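Local coordinates for putative carboxynorspermidine decarboxylase protein (Sinorhizobium meliloti, PDB 3MT1) that probably catalyses the pyridoxal phosphate-dependent decarboxylation of carboxynorspermidine and carboxyspermidine, giving norspermidine and spermidine, at residues B[14-17]-B[18-22]; B[43-46]-B[47-50]; B[168-171]-B[172-175]; B[262-265]-B[266-270]. All coordinates share one frame; numbering follows the deposited sequence.

The four contacts illustrate how helical turns are built from neighbouring residues, and they follow one another along the chain. Interactions 1 and 2 lie in helices 11-28 and 45-49, their centres about 11 Å apart, and they touch: Leu14 CD2 lies 3.6 Å from Leu47 CD2. Interaction 3 begins helix 170-190, on the eight-stranded parallel barrel to which helix 45-49 also belongs, with its centre about 21 Å from that of interaction 1. Interaction 4 spans helices 263-266 and 268-273, and its centre is 26 to 30 Å from the other three. It carries Asp269, a predicted substrate-binding residue, so the set runs from the barrel's outer helices to the probable active-site region, with interactions 2 and 4 both reaching the second subunit.

Interaction 1 of 4, residues B[14-17]-B[18-22]; sequences LTRN and MERIA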
loop_
_atom_site.group_PDB
_atom_site.type_symbol
_atom_site.label_atom_id
_atom_site.label_comp_id
_atom_site.label_asym_id
_atom_site.label_seq_id
_atom_site.Cartn_x
_atom_site.Cartn_y
_atom_site.Cartn_z
ATOM N N LEU B 14 -17.154 18.083 -5.600
ATOM C CA LEU B 14 -17.775 16.801 -5.451
ATOM C C LEU B 14 -19.234 16.937 -5.862
ATOM O O LEU B 14 -19.709 16.155 -6.670
ATOM C CB LEU B 14 -17.643 16.290 -4.017
ATOM C CG LEU B 14 -18.294 14.945 -3.661
ATOM C CD1 LEU B 14 -17.784 13.739 -4.509
ATOM C CD2 LEU B 14 -17.975 14.647 -2.240
ATOM N N THR B 15 -19.928 17.944 -5.340
ATOM C CA THR B 15 -21.318 18.191 -5.714
ATOM C C THR B 15 -21.536 18.353 -7.216
ATOM O O THR B 15 -22.502 17.805 -7.747
ATOM C CB THR B 15 -21.870 19.409 -4.993
ATOM O OG1 THR B 15 -21.833 19.149 -3.597
ATOM C CG2 THR B 15 -23.293 19.713 -5.424
ATOM N N ARG B 16 -20.659 19.107 -7.885
ATOM C CA ARG B 16 -20.678 19.223 -9.349
ATOM C C ARG B 16 -20.815 17.807 -9.936
ATOM O O ARG B 16 -21.711 17.565 -10.717
ATOM C CB ARG B 16 -19.428 19.997 -9.831
ATOM C CG ARG B 16 -19.143 20.150 -11.352
ATOM C CD ARG B 16 -17.605 20.065 -11.608
ATOM N NE ARG B 16 -17.039 19.006 -10.728
ATOM C CZ ARG B 16 -15.754 18.657 -10.593
ATOM N NH1 ARG B 16 -14.789 19.255 -11.279
ATOM N NH2 ARG B 16 -15.437 17.677 -9.749
ATOM N N ASN B 17 -19.999 16.853 -9.481
ATOM C CA ASN B 17 -20.043 15.473 -9.979
ATOM C C ASN B 17 -21.355 14.805 -9.663
ATOM O O ASN B 17 -21.909 14.063 -10.474
ATOM C CB ASN B 17 -18.935 14.611 -9.368
ATOM C CG ASN B 17 -17.557 14.974 -9.857
ATOM O OD1 ASN B 17 -17.389 15.737 -10.814
ATOM N ND2 ASN B 17 -16.545 14.427 -9.192
HETATM N N MSE B 18 -21.835 15.057 -8.462
HETATM C CA MSE B 18 -23.026 14.426 -8.011
HETATM C C MSE B 18 -24.201 14.869 -8.868
HETATM O O MSE B 18 -25.023 14.060 -9.245
HETATM C CB MSE B 18 -23.215 14.736 -6.546
HETATM C CG MSE B 18 -22.220 13.957 -5.664
HETATM SE SE MSE B 18 -22.476 12.011 -5.804
HETATM C CE MSE B 18 -20.881 11.491 -6.823
ATOM N N GLU B 19 -24.247 16.139 -9.243
ATOM C CA GLU B 19 -25.342 16.649 -10.055
ATOM C C GLU B 19 -25.335 16.073 -11.460
ATOM O O GLU B 19 -26.394 15.950 -12.092
ATOM C CB GLU B 19 -25.284 18.158 -10.159
ATOM C CG GLU B 19 -25.396 18.875 -8.850
ATOM C CD GLU B 19 -25.051 20.353 -8.971
ATOM O OE1 GLU B 19 -24.180 20.741 -9.796
ATOM O OE2 GLU B 19 -25.656 21.144 -8.228
ATOM N N ARG B 20 -24.161 15.724 -11.963
ATOM C CA ARG B 20 -24.093 15.228 -13.339
ATOM C C ARG B 20 -24.546 13.774 -13.366
ATOM O O ARG B 20 -25.245 13.340 -14.279
ATOM C CB ARG B 20 -22.699 15.414 -13.915
ATOM C CG ARG B 20 -22.228 16.848 -13.817
ATOM C CD ARG B 20 -20.822 17.011 -14.344
ATOM N NE ARG B 20 -20.593 18.387 -14.742
ATOM C CZ ARG B 20 -19.526 18.819 -15.395
ATOM N NH1 ARG B 20 -18.546 17.982 -15.716
ATOM N NH2 ARG B 20 -19.432 20.097 -15.707
ATOM N N ILE B 21 -24.166 13.043 -12.324
ATOM C CA ILE B 21 -24.718 11.722 -12.042
ATOM C C ILE B 21 -26.277 11.694 -11.981
ATOM O O ILE B 21 -26.915 10.983 -12.758
ATOM C CB ILE B 21 -24.052 11.114 -10.764
ATOM C CG1 ILE B 21 -22.593 10.768 -11.099
ATOM C CG2 ILE B 21 -24.829 9.895 -10.269
ATOM C CD1 ILE B 21 -21.816 10.035 -10.053
ATOM N N ALA B 22 -26.868 12.473 -11.083
ATOM C CA ALA B 22 -28.325 12.635 -11.011
ATOM C C ALA B 22 -28.971 12.895 -12.417
ATOM O O ALA B 22 -29.933 12.217 -12.833
ATOM C CB ALA B 22 -28.651 13.753 -10.054
#
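Leu14 and Met18 meet on the buried side of helix 11-28, one turn apart. Met18 N donates to Leu14 O at 3.0 Å, and Leu14 CD1 approaches CE of Met18, a selenomethionine, to 4.5 Å. With CG beside its own backbone N (chi1 -73°), the Met18 chain folds back on the preceding turn, bringing CG to 3.5 Å from Leu14 O. Helices 45-49 and 233-236 cover this face through Leu47, Met48, Ser235 and Ile236. Asn17 is buried as well: its ND2 is held by Ser235 O and Thr237 O, while its carbonyl oxygen takes a bond from Ile21 N and touches Ile21 CG1 at 3.4 Å.

Toward solvent the contacts thin out. Glu19 CG packs on Thr15 O at 3.3 Å, but within the two segments the exposed carboxylate beyond it is loose, OE2 meeting only the Thr15 methyl CG2 at 3.9 Å; Thr15 OG1 is bonded to Lys11 O. Arg16 CG sits 3.9 Å above the Arg20 guanidinium plane, displaced toward its rim, and the two guanidinium planes are inclined by 36°. In this partly exposed part of the first helix of a fold-type III barrel enzyme, the two arginines meet through a methylene laid over a flat cation, with Arg16 NE 5.3 Å from Arg20 NH1; Asp205, salt-bridged to NH1, probably offsets the Arg20 charge and so eases its nearness to Arg16.

Interaction 2 of 4, residues B[43-46]-B[47-50]; sequences SVFD and LMRD
Val44 and Met48 are joined first through the backbone, Met48 N donating to Val44 O at 3.2 Å. Leu47 N adds a weak bond to that same oxygen, and in the next step Arg49 N reaches Phe45 O at 2.7 Å. Arg49 CB also rests 3.3 Å from the Phe45 oxygen, whereas the rest of the arginine chain leads off toward the exposed side.

These bonds wind the short helix 45-49, the helical link between barrel strands 31-35 and 54-57 in a beta-alpha-beta unit of the parallel barrel.

The apolar contacts gather on the selenium of Met48, a selenomethionine. Val44 CG2, held between its backbone N and carbonyl carbon (chi1 -57° for CG1), approaches SE to 4.0 Å, the two side chains crossing at a slant. Phe45, the next residue, presents the edge of its ring: SE lies close to the ring plane, 4.4 Å from CD1. Phe70 packs edge-to-face with the same ring, and Leu34 of strand 31-35 touches both Phe45 and Met48.

Polar side chains play little part within the turn, Asp46 OD1 being 6.0 Å from Arg49 NE. Ser43 OG, at the start, hydrogen-bonds Ser365 OG of the second subunit.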
loop_
_atom_site.group_PDB
_atom_site.type_symbol
_atom_site.label_atom_id
_atom_site.label_comp_id
_atom_site.label_asym_id
_atom_site.label_seq_id
_atom_site.Cartn_x
_atom_site.Cartn_y
_atom_site.Cartn_z
ATOM N N SER B 43 -17.477 9.825 5.613
ATOM C CA SER B 43 -17.973 11.087 6.155
ATOM C C SER B 43 -18.623 12.030 5.126
ATOM O O SER B 43 -19.245 13.047 5.527
ATOM C CB SER B 43 -16.857 11.853 6.864
ATOM O OG SER B 43 -15.813 12.113 5.947
ATOM N N VAL B 44 -18.461 11.723 3.827
ATOM C CA VAL B 44 -19.114 12.491 2.785
ATOM C C VAL B 44 -20.265 11.722 2.132
ATOM O O VAL B 44 -20.881 12.214 1.188
ATOM C CB VAL B 44 -18.108 13.081 1.702
ATOM C CG1 VAL B 44 -17.031 13.971 2.349
ATOM C CG2 VAL B 44 -17.492 11.993 0.817
ATOM N N PHE B 45 -20.582 10.534 2.635
ATOM C CA PHE B 45 -21.725 9.812 2.103
ATOM C C PHE B 45 -23.063 10.563 2.222
ATOM O O PHE B 45 -23.920 10.469 1.346
ATOM C CB PHE B 45 -21.855 8.442 2.753
ATOM C CG PHE B 45 -20.800 7.462 2.332
ATOM C CD1 PHE B 45 -19.900 7.763 1.324
ATOM C CD2 PHE B 45 -20.724 6.223 2.934
ATOM C CE1 PHE B 45 -18.947 6.860 0.957
ATOM C CE2 PHE B 45 -19.750 5.300 2.533
ATOM C CZ PHE B 45 -18.883 5.631 1.560
ATOM N N ASP B 46 -23.237 11.303 3.307
ATOM C CA ASP B 46 -24.443 12.102 3.506
ATOM C C ASP B 46 -24.622 13.065 2.371
ATOM O O ASP B 46 -25.742 13.261 1.901
ATOM C CB ASP B 46 -24.441 12.823 4.866
ATOM C CG ASP B 46 -24.820 11.874 6.021
ATOM O OD1 ASP B 46 -25.551 10.890 5.736
ATOM O OD2 ASP B 46 -24.390 12.082 7.198
ATOM N N LEU B 47 -23.523 13.641 1.897
ATOM C CA LEU B 47 -23.617 14.498 0.732
ATOM C C LEU B 47 -23.934 13.726 -0.559
ATOM O O LEU B 47 -24.779 14.163 -1.311
ATOM C CB LEU B 47 -22.410 15.436 0.599
ATOM C CG LEU B 47 -22.174 16.094 -0.768
ATOM C CD1 LEU B 47 -23.132 17.276 -1.038
ATOM C CD2 LEU B 47 -20.729 16.542 -0.877
HETATM N N MSE B 48 -23.332 12.562 -0.778
HETATM C CA MSE B 48 -23.538 11.816 -2.025
HETATM C C MSE B 48 -24.876 11.057 -2.114
HETATM O O MSE B 48 -25.396 10.841 -3.212
HETATM C CB MSE B 48 -22.378 10.836 -2.252
HETATM C CG MSE B 48 -21.055 11.503 -2.297
HETATM SE SE MSE B 48 -19.549 10.305 -2.193
HETATM C CE MSE B 48 -19.523 9.732 -4.013
ATOM N N ARG B 49 -25.392 10.628 -0.965
ATOM C CA ARG B 49 -26.602 9.813 -0.868
ATOM C C ARG B 49 -27.764 10.298 -1.765
ATOM O O ARG B 49 -28.349 9.518 -2.520
ATOM C CB ARG B 49 -27.071 9.754 0.607
ATOM C CG ARG B 49 -27.666 8.429 1.016
ATOM C CD ARG B 49 -28.224 8.380 2.434
ATOM N NE ARG B 49 -29.631 7.939 2.392
ATOM C CZ ARG B 49 -30.194 7.012 3.181
ATOM N NH1 ARG B 49 -29.471 6.356 4.103
ATOM N NH2 ARG B 49 -31.499 6.715 3.042
ATOM N N ASP B 50 -28.099 11.583 -1.674
ATOM C CA ASP B 50 -29.293 12.066 -2.357
ATOM C C ASP B 50 -29.166 12.134 -3.875
ATOM O O ASP B 50 -30.146 12.425 -4.552
ATOM C CB ASP B 50 -29.741 13.408 -1.792
ATOM C CG ASP B 50 -30.097 13.327 -0.314
ATOM O OD1 ASP B 50 -30.759 12.339 0.101
ATOM O OD2 ASP B 50 -29.711 14.253 0.429
#

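Interaction 3 of 4, residues B[168-171]-B[172-175]; sequences KDFG and LFDR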
loop_
_atom_site.group_PDB
_atom_site.type_symbol
_atom_site.label_atom_id
_atom_site.label_comp_id
_atom_site.label_asym_id
_atom_site.label_seq_id
_atom_site.Cartn_x
_atom_site.Cartn_y
_atom_site.Cartn_z
ATOM N N LYS B 168 -13.145 7.390 -21.663
ATOM C CA LYS B 168 -13.377 8.815 -21.632
ATOM C C LYS B 168 -14.074 9.245 -22.924
ATOM O O LYS B 168 -14.360 10.429 -23.122
ATOM C CB LYS B 168 -12.005 9.495 -21.480
ATOM C CG LYS B 168 -11.966 10.985 -21.089
ATOM C CD LYS B 168 -10.559 11.396 -20.616
ATOM C CE LYS B 168 -10.348 10.966 -19.164
ATOM N NZ LYS B 168 -9.073 11.502 -18.587
ATOM N N ASP B 169 -14.365 8.273 -23.791
ATOM C CA ASP B 169 -14.950 8.550 -25.109
ATOM C C ASP B 169 -16.270 7.814 -25.317
ATOM O O ASP B 169 -16.346 6.582 -25.163
ATOM C CB ASP B 169 -13.968 8.160 -26.197
ATOM C CG ASP B 169 -14.393 8.631 -27.556
ATOM O OD1 ASP B 169 -14.073 9.789 -27.903
ATOM O OD2 ASP B 169 -15.021 7.832 -28.283
ATOM N N PHE B 170 -17.316 8.567 -25.651
ATOM C CA PHE B 170 -18.637 7.974 -25.744
ATOM C C PHE B 170 -18.715 6.978 -26.884
ATOM O O PHE B 170 -19.298 5.892 -26.730
ATOM C CB PHE B 170 -19.698 9.031 -25.948
ATOM C CG PHE B 170 -21.021 8.467 -26.362
ATOM C CD1 PHE B 170 -21.765 7.682 -25.469
ATOM C CD2 PHE B 170 -21.518 8.708 -27.635
ATOM C CE1 PHE B 170 -22.976 7.138 -25.841
ATOM C CE2 PHE B 170 -22.758 8.183 -28.028
ATOM C CZ PHE B 170 -23.488 7.394 -27.126
ATOM N N GLY B 171 -18.130 7.361 -28.025
ATOM C CA GLY B 171 -18.062 6.505 -29.194
ATOM C C GLY B 171 -17.562 5.108 -28.856
ATOM O O GLY B 171 -18.144 4.111 -29.336
ATOM N N LEU B 172 -16.501 5.028 -28.027
ATOM C CA LEU B 172 -15.898 3.744 -27.659
ATOM C C LEU B 172 -16.796 2.938 -26.761
ATOM O O LEU B 172 -16.953 1.733 -26.981
ATOM C CB LEU B 172 -14.523 3.905 -27.001
ATOM C CG LEU B 172 -13.972 2.617 -26.359
ATOM C CD1 LEU B 172 -13.618 1.546 -27.392
ATOM C CD2 LEU B 172 -12.772 2.914 -25.465
ATOM N N PHE B 173 -17.366 3.591 -25.744
ATOM C CA PHE B 173 -18.409 2.961 -24.925
ATOM C C PHE B 173 -19.546 2.444 -25.818
ATOM O O PHE B 173 -20.009 1.300 -25.672
ATOM C CB PHE B 173 -18.976 3.911 -23.854
ATOM C CG PHE B 173 -20.230 3.389 -23.207
ATOM C CD1 PHE B 173 -20.176 2.337 -22.298
ATOM C CD2 PHE B 173 -21.480 3.907 -23.547
ATOM C CE1 PHE B 173 -21.334 1.831 -21.722
ATOM C CE2 PHE B 173 -22.659 3.398 -22.965
ATOM C CZ PHE B 173 -22.578 2.362 -22.057
ATOM N N ASP B 174 -19.984 3.276 -26.762
ATOM C CA ASP B 174 -21.067 2.847 -27.644
ATOM C C ASP B 174 -20.792 1.520 -28.358
ATOM O O ASP B 174 -21.682 0.654 -28.419
ATOM C CB ASP B 174 -21.457 3.896 -28.676
ATOM C CG ASP B 174 -22.568 3.397 -29.579
ATOM O OD1 ASP B 174 -23.566 2.848 -29.019
ATOM O OD2 ASP B 174 -22.421 3.502 -30.830
ATOM N N ARG B 175 -19.570 1.363 -28.876
ATOM C CA ARG B 175 -19.184 0.114 -29.513
ATOM C C ARG B 175 -19.113 -1.062 -28.561
ATOM O O ARG B 175 -19.471 -2.168 -28.920
ATOM C CB ARG B 175 -17.869 0.276 -30.256
ATOM C CG ARG B 175 -18.013 1.313 -31.302
ATOM C CD ARG B 175 -16.986 1.198 -32.350
ATOM N NE ARG B 175 -17.316 2.089 -33.446
ATOM C CZ ARG B 175 -17.939 1.697 -34.551
ATOM N NH1 ARG B 175 -18.288 0.417 -34.688
ATOM N NH2 ARG B 175 -18.196 2.583 -35.517
#
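Asp169 caps the start of helix 170-190, its carboxylate oxygen OD2 accepting from Leu172 N at 3.2 Å. The lone pair used is the anti one, directed away from OD1; CG, anti to the backbone N (chi1 -170°) and beside the carbonyl carbon, puts OD2 on the side of the helix's first amides. The carbonyl of Asp169 serves the same turn: Phe173 N donates to Asp169 O at 3.2 Å, and Leu172 N adds a weak bond. Gly171, without a CB, leaves the path of OD2 unobstructed, since a side chain there would run into that oxygen.

Asp174, one turn on, joins its own helix to helix 209-223. Its CB lies 3.4 Å from Gly171 O and 3.5 Å from Phe170 O, and it sits over one face of the Phe170 ring, 4.3 Å from CZ. Beyond it, Asp174 CG has drawn off to 4.8 Å from Phe170 CZ. At the tip OD1 forms a salt bridge with Arg215 of helix 209-223, a helix that also packs on Phe170 through Phe212. The Phe170 ring in turn brings CE1 to the edge of the Phe173 ring, 4.2 Å from CD2 and near its plane.

The segment opens the helix between barrel strands 158-160 and 193-195, at the surface and away from the predicted substrate-binding residues. Chemically, the Asp169 carboxylate at the helix start probably benefits from the amide groups it faces, while the negative charge of Asp174 is paired with the next helix and its methylene covers an aromatic face.

Interaction 4 of 4, residues B[262-265]-B[266-270]; sequences SIEA and HMLDL
Met267 N donates to Ile263 O at 3.2 Å and 150°, but from well above the carbonyl plane, and His266 N makes a weak bond to Ser262 O at 2.9 Å. Glu264 OE2 forms a salt bridge with Lys328 of the second subunit. At the front of the turn Ser262 holds the N-cap position, with its OG on Asp299 OD2, while Asp299 OD1 takes Ile263 N. Ile263 O also meets Leu268 CA at 3.2 Å in a CA-H...O contact.

The motif is a short helix, 263-266, that breaks at Met267 and resumes as 268-273 in the C-terminal sheet domain of this decarboxylase family. Asp269, a predicted substrate-binding residue, lies on the second piece, its OD1 in a salt bridge with Lys328.

His266 CG stands beside its own backbone N (chi1 -53°), turning the ring back over Ser262 and Ala265. The Ala265 methyl sits over one face of the imidazole, a CH-pi contact with CB 3.7 Å from the ring centroid and 28° off its normal. Ser261 OG binds ND1 and helps fix the ring's rotation. A leucine in place of His266 would probably leave Ser261 OG without this partner and the Ala265 methyl without a flat face to lie on.

Leu268 CD1 lies 3.6 Å from Glu264 O, and Ile263 CG2 meets Leu270 CD1 at 4.1 Å, their side chains crossing at about a right angle. Leu268 packs on Leu268 of the second subunit.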
loop_
_atom_site.group_PDB
_atom_site.type_symbol
_atom_site.label_atom_id
_atom_site.label_comp_id
_atom_site.label_asym_id
_atom_site.label_seq_id
_atom_site.Cartn_x
_atom_site.Cartn_y
_atom_site.Cartn_z
ATOM N N SER B 262 4.555 10.615 0.720
ATOM C CA SER B 262 5.200 9.508 0.010
ATOM C C SER B 262 4.203 8.834 -0.943
ATOM O O SER B 262 3.091 8.476 -0.534
ATOM C CB SER B 262 5.691 8.506 1.045
ATOM O OG SER B 262 6.285 7.375 0.465
ATOM N N ILE B 263 4.580 8.664 -2.214
ATOM C CA ILE B 263 3.678 7.975 -3.132
ATOM C C ILE B 263 3.391 6.543 -2.702
ATOM O O ILE B 263 2.297 6.044 -2.960
ATOM C CB ILE B 263 4.099 8.013 -4.636
ATOM C CG1 ILE B 263 5.455 7.337 -4.880
ATOM C CG2 ILE B 263 4.112 9.424 -5.154
ATOM C CD1 ILE B 263 5.611 6.873 -6.287
ATOM N N GLU B 264 4.334 5.893 -2.016
ATOM C CA GLU B 264 4.077 4.530 -1.603
ATOM C C GLU B 264 2.985 4.472 -0.541
ATOM O O GLU B 264 2.132 3.571 -0.552
ATOM C CB GLU B 264 5.344 3.779 -1.131
ATOM C CG GLU B 264 5.011 2.316 -0.850
ATOM C CD GLU B 264 6.214 1.421 -0.695
ATOM O OE1 GLU B 264 7.303 1.814 -1.133
ATOM O OE2 GLU B 264 6.086 0.332 -0.106
ATOM N N ALA B 265 2.999 5.452 0.352
ATOM C CA ALA B 265 2.108 5.418 1.498
ATOM C C ALA B 265 0.782 6.079 1.199
ATOM O O ALA B 265 -0.212 5.775 1.850
ATOM C CB ALA B 265 2.760 6.086 2.686
ATOM N N HIS B 266 0.771 6.996 0.242
ATOM C CA HIS B 266 -0.344 7.967 0.126
ATOM C C HIS B 266 -1.062 8.017 -1.207
ATOM O O HIS B 266 -2.180 8.496 -1.263
ATOM C CB HIS B 266 0.109 9.375 0.527
ATOM C CG HIS B 266 0.753 9.412 1.873
ATOM N ND1 HIS B 266 1.757 10.297 2.202
ATOM C CD2 HIS B 266 0.551 8.642 2.975
ATOM C CE1 HIS B 266 2.131 10.083 3.453
ATOM N NE2 HIS B 266 1.422 9.079 3.941
HETATM N N MSE B 267 -0.424 7.531 -2.267
HETATM C CA MSE B 267 -0.973 7.590 -3.627
HETATM C C MSE B 267 -0.396 6.401 -4.405
HETATM O O MSE B 267 0.297 6.542 -5.417
HETATM C CB MSE B 267 -0.616 8.937 -4.249
HETATM C CG MSE B 267 -1.609 10.097 -3.914
HETATM SE SE MSE B 267 -1.022 11.663 -4.945
HETATM C CE MSE B 267 -2.185 11.379 -6.508
ATOM N N LEU B 268 -0.683 5.216 -3.872
ATOM C CA LEU B 268 0.057 4.027 -4.162
ATOM C C LEU B 268 -0.125 3.585 -5.604
ATOM O O LEU B 268 0.758 2.959 -6.176
ATOM C CB LEU B 268 -0.338 2.941 -3.160
ATOM C CG LEU B 268 0.078 1.467 -3.354
ATOM C CD1 LEU B 268 1.612 1.273 -3.318
ATOM C CD2 LEU B 268 -0.623 0.507 -2.355
ATOM N N ASP B 269 -1.274 3.901 -6.192
ATOM C CA ASP B 269 -1.460 3.679 -7.632
ATOM C C ASP B 269 -0.355 4.313 -8.474
ATOM O O ASP B 269 0.055 3.734 -9.472
ATOM C CB ASP B 269 -2.866 4.083 -8.124
ATOM C CG ASP B 269 -3.853 2.876 -8.156
ATOM O OD1 ASP B 269 -3.701 1.977 -7.314
ATOM O OD2 ASP B 269 -4.769 2.808 -9.018
ATOM N N LEU B 270 0.156 5.466 -8.063
ATOM C CA LEU B 270 1.270 6.075 -8.800
ATOM C C LEU B 270 2.503 5.214 -8.786
ATOM O O LEU B 270 3.212 5.115 -9.791
ATOM C CB LEU B 270 1.641 7.473 -8.296
ATOM C CG LEU B 270 0.475 8.469 -8.208
ATOM C CD1 LEU B 270 1.006 9.832 -7.821
ATOM C CD2 LEU B 270 -0.344 8.496 -9.547
#